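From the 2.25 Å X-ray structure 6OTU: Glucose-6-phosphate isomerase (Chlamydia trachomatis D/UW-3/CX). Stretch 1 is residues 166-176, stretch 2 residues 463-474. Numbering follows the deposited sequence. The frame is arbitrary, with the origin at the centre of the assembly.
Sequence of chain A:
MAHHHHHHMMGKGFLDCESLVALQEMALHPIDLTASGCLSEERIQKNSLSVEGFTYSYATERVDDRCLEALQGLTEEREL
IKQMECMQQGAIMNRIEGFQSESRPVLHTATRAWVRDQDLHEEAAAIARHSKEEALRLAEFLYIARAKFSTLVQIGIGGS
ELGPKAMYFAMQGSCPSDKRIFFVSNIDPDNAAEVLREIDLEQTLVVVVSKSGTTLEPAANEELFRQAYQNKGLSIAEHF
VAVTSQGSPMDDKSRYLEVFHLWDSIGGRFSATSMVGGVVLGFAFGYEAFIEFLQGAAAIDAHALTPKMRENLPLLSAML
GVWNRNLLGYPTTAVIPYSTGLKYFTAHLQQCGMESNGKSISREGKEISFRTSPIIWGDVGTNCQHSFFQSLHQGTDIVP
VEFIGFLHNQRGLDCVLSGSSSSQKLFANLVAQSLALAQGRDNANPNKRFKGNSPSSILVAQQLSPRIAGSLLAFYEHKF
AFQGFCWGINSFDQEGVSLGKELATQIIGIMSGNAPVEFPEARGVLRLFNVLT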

ATOM      1  N   ALA A 166      -1.315 -12.189  -4.921  1.00 31.18           N
ATOM      2  CA  ALA A 166      -1.510 -11.251  -6.018  1.00 33.34           C
ATOM      3  C   ALA A 166      -2.010 -11.959  -7.277  1.00 36.92           C
ATOM      4  O   ALA A 166      -2.852 -11.425  -8.013  1.00 35.14           O
ATOM      5  CB  ALA A 166      -0.202 -10.509  -6.297  1.00 30.96           C
ATOM      6  N   MET A 167      -1.497 -13.163  -7.544  1.00 30.73           N
ATOM      7  CA  MET A 167      -1.905 -13.885  -8.742  1.00 34.90           C
ATOM      8  C   MET A 167      -3.303 -14.475  -8.581  1.00 30.84           C
ATOM      9  O   MET A 167      -4.078 -14.496  -9.538  1.00 37.73           O
ATOM     10  CB  MET A 167      -0.874 -14.976  -9.079  1.00 30.95           C
ATOM     11  CG  MET A 167       0.466 -14.441  -9.645  1.00 31.25           C
ATOM     12  SD  MET A 167       0.322 -13.292 -11.066  1.00 36.82           S
ATOM     13  CE  MET A 167       0.485 -11.697 -10.241  1.00 36.81           C
ATOM     14  N   TYR A 168      -3.641 -14.944  -7.377  1.00 30.59           N
ATOM     15  CA  TYR A 168      -4.961 -15.514  -7.148  1.00 33.06           C
ATOM     16  C   TYR A 168      -6.058 -14.476  -7.403  1.00 39.50           C
ATOM     17  O   TYR A 168      -7.029 -14.743  -8.124  1.00 38.38           O
ATOM     18  CB  TYR A 168      -5.056 -16.087  -5.723  1.00 36.42           C
ATOM     19  CG  TYR A 168      -6.490 -16.347  -5.329  1.00 37.24           C
ATOM     20  CD1 TYR A 168      -7.168 -17.456  -5.810  1.00 42.29           C
ATOM     21  CD2 TYR A 168      -7.188 -15.448  -4.540  1.00 34.35           C
ATOM     22  CE1 TYR A 168      -8.495 -17.674  -5.495  1.00 42.41           C
ATOM     23  CE2 TYR A 168      -8.511 -15.653  -4.219  1.00 38.10           C
ATOM     24  CZ  TYR A 168      -9.168 -16.765  -4.701  1.00 40.72           C
ATOM     25  OH  TYR A 168     -10.501 -16.975  -4.376  1.00 46.75           O
ATOM     26  N   PHE A 169      -5.916 -13.273  -6.833  1.00 36.41           N
ATOM     27  CA  PHE A 169      -6.915 -12.241  -7.099  1.00 37.73           C
ATOM     28  C   PHE A 169      -6.857 -11.745  -8.541  1.00 39.10           C
ATOM     29  O   PHE A 169      -7.876 -11.296  -9.075  1.00 37.12           O
ATOM     30  CB  PHE A 169      -6.764 -11.080  -6.116  1.00 34.98           C
ATOM     31  CG  PHE A 169      -7.203 -11.429  -4.727  1.00 40.02           C
ATOM     32  CD1 PHE A 169      -8.535 -11.317  -4.354  1.00 36.03           C
ATOM     33  CD2 PHE A 169      -6.293 -11.927  -3.801  1.00 30.76           C
ATOM     34  CE1 PHE A 169      -8.936 -11.668  -3.071  1.00 39.63           C
ATOM     35  CE2 PHE A 169      -6.697 -12.275  -2.519  1.00 30.65           C
ATOM     36  CZ  PHE A 169      -8.007 -12.147  -2.156  1.00 30.99           C
ATOM     37  N   ALA A 170      -5.696 -11.828  -9.193  1.00 36.70           N
ATOM     38  CA  ALA A 170      -5.634 -11.399 -10.589  1.00 33.75           C
ATOM     39  C   ALA A 170      -6.489 -12.294 -11.472  1.00 32.30           C
ATOM     40  O   ALA A 170      -7.136 -11.821 -12.415  1.00 32.83           O
ATOM     41  CB  ALA A 170      -4.192 -11.403 -11.087  1.00 34.41           C
ATOM     42  N   MET A 171      -6.500 -13.585 -11.179  1.00 32.00           N
ATOM     43  CA  MET A 171      -7.183 -14.559 -12.010  1.00 38.49           C
ATOM     44  C   MET A 171      -8.612 -14.817 -11.576  1.00 43.61           C
ATOM     45  O   MET A 171      -9.370 -15.427 -12.346  1.00 47.69           O
ATOM     46  CB  MET A 171      -6.423 -15.885 -11.990  1.00 33.26           C
ATOM     47  CG  MET A 171      -5.076 -15.814 -12.621  1.00 31.96           C
ATOM     48  SD  MET A 171      -4.208 -17.387 -12.450  1.00 39.85           S
ATOM     49  CE  MET A 171      -2.551 -16.765 -12.697  1.00 36.81           C
ATOM     50  N   GLN A 172      -8.975 -14.402 -10.356  1.00 37.45           N
ATOM     51  CA  GLN A 172     -10.304 -14.670  -9.818  1.00 34.81           C
ATOM     52  C   GLN A 172     -11.419 -14.240 -10.774  1.00 40.43           C
ATOM     53  O   GLN A 172     -12.450 -14.908 -10.859  1.00 39.51           O
ATOM     54  CB  GLN A 172     -10.433 -13.960  -8.475  1.00 35.15           C
ATOM     55  CG  GLN A 172     -11.542 -14.425  -7.578  1.00 37.05           C
ATOM     56  CD  GLN A 172     -11.612 -13.573  -6.310  1.00 44.43           C
ATOM     57  OE1 GLN A 172     -11.591 -12.336  -6.372  1.00 43.01           O
ATOM     58  NE2 GLN A 172     -11.681 -14.229  -5.155  1.00 39.46           N
ATOM     59  N   GLY A 173     -11.219 -13.150 -11.525  1.00 39.43           N
ATOM     60  CA  GLY A 173     -12.262 -12.646 -12.398  1.00 34.62           C
ATOM     61  C   GLY A 173     -12.411 -13.390 -13.707  1.00 35.84           C
ATOM     62  O   GLY A 173     -13.447 -13.257 -14.370  1.00 35.77           O
ATOM     63  N   SER A 174     -11.408 -14.178 -14.087  1.00 34.46           N
ATOM     64  CA  SER A 174     -11.411 -14.890 -15.356  1.00 46.35           C
ATOM     65  C   SER A 174     -11.811 -16.352 -15.232  1.00 48.06           C
ATOM     66  O   SER A 174     -12.336 -16.910 -16.195  1.00 52.10           O
ATOM     67  CB  SER A 174     -10.024 -14.826 -16.013  1.00 49.25           C
ATOM     68  OG  SER A 174      -9.398 -13.584 -15.795  1.00 54.51           O
ATOM     69  N   CYS A 175     -11.572 -16.995 -14.089  1.00 52.15           N
ATOM     70  CA  CYS A 175     -11.713 -18.445 -14.000  1.00 49.84           C
ATOM     71  C   CYS A 175     -12.852 -18.782 -13.061  1.00 49.91           C
ATOM     72  O   CYS A 175     -12.800 -18.408 -11.876  1.00 46.56           O
ATOM     73  CB  CYS A 175     -10.421 -19.085 -13.502  1.00 44.10           C
ATOM     74  SG  CYS A 175      -8.969 -18.556 -14.418  1.00 48.08           S
ATOM     75  N   PRO A 176     -13.882 -19.481 -13.538  1.00 51.26           N
ATOM     76  CA  PRO A 176     -14.972 -19.899 -12.645  1.00 53.56           C
ATOM     77  C   PRO A 176     -14.442 -20.799 -11.538  1.00 50.75           C
ATOM     78  O   PRO A 176     -13.612 -21.678 -11.778  1.00 50.76           O
ATOM     79  CB  PRO A 176     -15.926 -20.660 -13.573  1.00 58.01           C
ATOM     80  CG  PRO A 176     -15.399 -20.443 -14.982  1.00 52.58           C
ATOM     81  CD  PRO A 176     -13.962 -20.108 -14.864  1.00 47.04           C
ATOM     82  N   GLN A 463      -7.206  -7.787 -21.954  1.00 39.45           N
ATOM     83  CA  GLN A 463      -8.004  -8.258 -20.837  1.00 37.29           C
ATOM     84  C   GLN A 463      -7.070  -9.006 -19.905  1.00 31.73           C
ATOM     85  O   GLN A 463      -6.151  -9.689 -20.360  1.00 34.43           O
ATOM     86  CB  GLN A 463      -9.158  -9.149 -21.329  1.00 32.73           C
ATOM     87  CG  GLN A 463     -10.110  -9.682 -20.279  1.00 35.87           C
ATOM     88  CD  GLN A 463     -11.020 -10.787 -20.814  1.00 37.92           C
ATOM     89  OE1 GLN A 463     -10.545 -11.775 -21.372  1.00 47.46           O
ATOM     90  NE2 GLN A 463     -12.328 -10.619 -20.652  1.00 33.65           N
ATOM     91  N   LEU A 464      -7.273  -8.815 -18.610  1.00 32.81           N
ATOM     92  CA  LEU A 464      -6.536  -9.575 -17.618  1.00 31.04           C
ATOM     93  C   LEU A 464      -6.977 -11.032 -17.687  1.00 39.64           C
ATOM     94  O   LEU A 464      -8.171 -11.330 -17.750  1.00 38.39           O
ATOM     95  CB  LEU A 464      -6.769  -8.986 -16.220  1.00 33.75           C
ATOM     96  CG  LEU A 464      -6.021  -9.589 -15.020  1.00 33.73           C
ATOM     97  CD1 LEU A 464      -4.516  -9.662 -15.266  1.00 30.10           C
ATOM     98  CD2 LEU A 464      -6.317  -8.817 -13.743  1.00 35.29           C
ATOM     99  N   SER A 465      -6.009 -11.934 -17.695  1.00 43.21           N
ATOM    100  CA  SER A 465      -6.267 -13.359 -17.843  1.00 40.13           C
ATOM    101  C   SER A 465      -5.155 -14.104 -17.119  1.00 38.38           C
ATOM    102  O   SER A 465      -4.179 -13.492 -16.670  1.00 35.28           O
ATOM    103  CB  SER A 465      -6.309 -13.755 -19.320  1.00 38.05           C
ATOM    104  OG  SER A 465      -5.034 -13.534 -19.909  1.00 35.59           O
ATOM    105  N   PRO A 466      -5.290 -15.426 -16.963  1.00 41.29           N
ATOM    106  CA  PRO A 466      -4.141 -16.196 -16.442  1.00 43.19           C
ATOM    107  C   PRO A 466      -2.859 -15.942 -17.220  1.00 40.36           C
ATOM    108  O   PRO A 466      -1.813 -15.678 -16.620  1.00 33.89           O
ATOM    109  CB  PRO A 466      -4.615 -17.653 -16.563  1.00 35.61           C
ATOM    110  CG  PRO A 466      -6.093 -17.562 -16.398  1.00 38.39           C
ATOM    111  CD  PRO A 466      -6.521 -16.233 -17.005  1.00 36.05           C
ATOM    112  N   ARG A 467      -2.918 -16.000 -18.551  1.00 39.74           N
ATOM    113  CA  ARG A 467      -1.720 -15.794 -19.362  1.00 35.20           C
ATOM    114  C   ARG A 467      -1.137 -14.401 -19.139  1.00 39.41           C
ATOM    115  O   ARG A 467       0.063 -14.250 -18.866  1.00 36.35           O
ATOM    116  CB  ARG A 467      -2.047 -16.004 -20.842  1.00 36.20           C
ATOM    117  CG  ARG A 467      -0.844 -15.804 -21.731  1.00 39.81           C
ATOM    118  CD  ARG A 467      -1.066 -16.249 -23.165  1.00 44.92           C
ATOM    119  NE  ARG A 467       0.159 -16.042 -23.937  1.00 47.71           N
ATOM    120  CZ  ARG A 467       0.971 -17.016 -24.341  1.00 48.12           C
ATOM    121  NH1 ARG A 467       0.686 -18.291 -24.069  1.00 45.72           N
ATOM    122  NH2 ARG A 467       2.064 -16.717 -25.035  1.00 47.32           N
ATOM    123  N   ILE A 468      -1.991 -13.372 -19.222  1.00 41.71           N
ATOM    124  CA  ILE A 468      -1.541 -11.993 -19.068  1.00 39.44           C
ATOM    125  C   ILE A 468      -1.015 -11.749 -17.652  1.00 42.08           C
ATOM    126  O   ILE A 468      -0.022 -11.034 -17.463  1.00 32.41           O
ATOM    127  CB  ILE A 468      -2.678 -11.020 -19.439  1.00 43.26           C
ATOM    128  CG1 ILE A 468      -2.971 -11.082 -20.938  1.00 35.20           C
ATOM    129  CG2 ILE A 468      -2.327  -9.596 -19.018  1.00 33.55           C
ATOM    130  CD1 ILE A 468      -1.852 -10.530 -21.815  1.00 35.25           C
ATOM    131  N   ALA A 469      -1.670 -12.328 -16.638  1.00 38.17           N
ATOM    132  CA  ALA A 469      -1.135 -12.262 -15.278  1.00 38.20           C
ATOM    133  C   ALA A 469       0.280 -12.825 -15.218  1.00 37.93           C
ATOM    134  O   ALA A 469       1.168 -12.227 -14.597  1.00 34.51           O
ATOM    135  CB  ALA A 469      -2.039 -13.019 -14.302  1.00 38.73           C
ATOM    136  N   GLY A 470       0.511 -13.965 -15.873  1.00 32.39           N
ATOM    137  CA  GLY A 470       1.851 -14.532 -15.904  1.00 32.29           C
ATOM    138  C   GLY A 470       2.851 -13.653 -16.632  1.00 32.12           C
ATOM    139  O   GLY A 470       3.998 -13.521 -16.206  1.00 32.58           O
ATOM    140  N   SER A 471       2.436 -13.044 -17.745  1.00 32.50           N
ATOM    141  CA  SER A 471       3.342 -12.150 -18.454  1.00 32.44           C
ATOM    142  C   SER A 471       3.663 -10.919 -17.612  1.00 40.08           C
ATOM    143  O   SER A 471       4.819 -10.478 -17.564  1.00 31.45           O
ATOM    144  CB  SER A 471       2.734 -11.751 -19.802  1.00 33.13           C
ATOM    145  OG  SER A 471       2.630 -12.882 -20.657  1.00 37.50           O
ATOM    146  N   LEU A 472       2.653 -10.355 -16.939  1.00 31.47           N
ATOM    147  CA  LEU A 472       2.870  -9.175 -16.108  1.00 35.65           C
ATOM    148  C   LEU A 472       3.808  -9.483 -14.954  1.00 35.51           C
ATOM    149  O   LEU A 472       4.678  -8.672 -14.614  1.00 39.46           O
ATOM    150  CB  LEU A 472       1.540  -8.658 -15.565  1.00 39.49           C
ATOM    151  CG  LEU A 472       0.859  -7.483 -16.263  1.00 43.50           C
ATOM    152  CD1 LEU A 472      -0.517  -7.281 -15.661  1.00 46.89           C
ATOM    153  CD2 LEU A 472       1.693  -6.214 -16.144  1.00 37.44           C
ATOM    154  N   LEU A 473       3.631 -10.646 -14.326  1.00 33.48           N
ATOM    155  CA  LEU A 473       4.541 -11.052 -13.265  1.00 31.92           C
ATOM    156  C   LEU A 473       5.968 -11.131 -13.785  1.00 38.51           C
ATOM    157  O   LEU A 473       6.871 -10.496 -13.230  1.00 29.79           O
ATOM    158  CB  LEU A 473       4.099 -12.390 -12.677  1.00 34.80           C
ATOM    159  CG  LEU A 473       4.962 -12.955 -11.552  1.00 32.57           C
ATOM    160  CD1 LEU A 473       4.742 -12.141 -10.291  1.00 36.94           C
ATOM    161  CD2 LEU A 473       4.590 -14.388 -11.306  1.00 30.54           C
ATOM    162  N   ALA A 474       6.182 -11.877 -14.882  1.00 30.62           N
ATOM    163  CA  ALA A 474       7.537 -12.045 -15.396  1.00 30.76           C
ATOM    164  C   ALA A 474       8.119 -10.711 -15.853  1.00 31.92           C
ATOM    165  O   ALA A 474       9.322 -10.466 -15.700  1.00 33.82           O
ATOM    166  CB  ALA A 474       7.554 -13.066 -16.552  1.00 33.57           C
TER

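The helical parts of the two stretches run roughly antiparallel, their directions 146° apart and their axes 9.4 Å apart at closest approach. Two small residues meet in the helix-helix contact: Ala170 and Ala469 both point toward the opposing stretch, with CA atoms 6.6 Å apart and Ala170 CB 4.2 Å from Ala469 CB. The backbones come closest at Met171 and Pro466, whose CA atoms are 5.6 Å apart. Each alanine methyl is a low bump, and longer side chains pack beside the pair.

Two methionines reach Ala469 CB. Met167 folds over with chi1 and chi2 both m, bringing its SD to 4.0 Å from Ala469 CB and 4.2 Å from Leu473 CB, one turn further along the helix. Met171 leaves its helix sideways, but an extended chain (chi2 and chi3 both t) carries its end inward, setting CE 4.1 Å from Ala469 CB. On the way, Met171 SD passes 4.1 Å from Pro466 CB. Long, flexible and unbranched, methionine suits this work of filling irregular space beside a small residue.

Leu464, just before the second helix, fills the next hollow: its CD2 lies 3.4 Å from Ala170 O and 4.3 Å from Ala170 CB, against the low surface that alanine leaves. Pro466 opens the helix as a compact wedge, covered more than any other residue here. Its CG meets Cys175 SG at 3.6 Å, and its CD lies 3.9 Å from Ser174 CB. Proline fits a first helical turn, where its missing N-H costs no helical hydrogen bond.

Polar atoms contribute little across the seam: one weak hydrogen bond runs from Ser174 OG to Leu464 O, 3.2 Å. Ser465 turns its CB away and serves its own helix instead, its OG capping Ile468 N at 3.1 Å. The 420 Å² buried, both sides summed, is thus mainly a matter of fit: two alanine methyls meet, Met167, Met171 and Leu464 pack beside them, and Pro466 fits against Met171, Ser174 and Cys175.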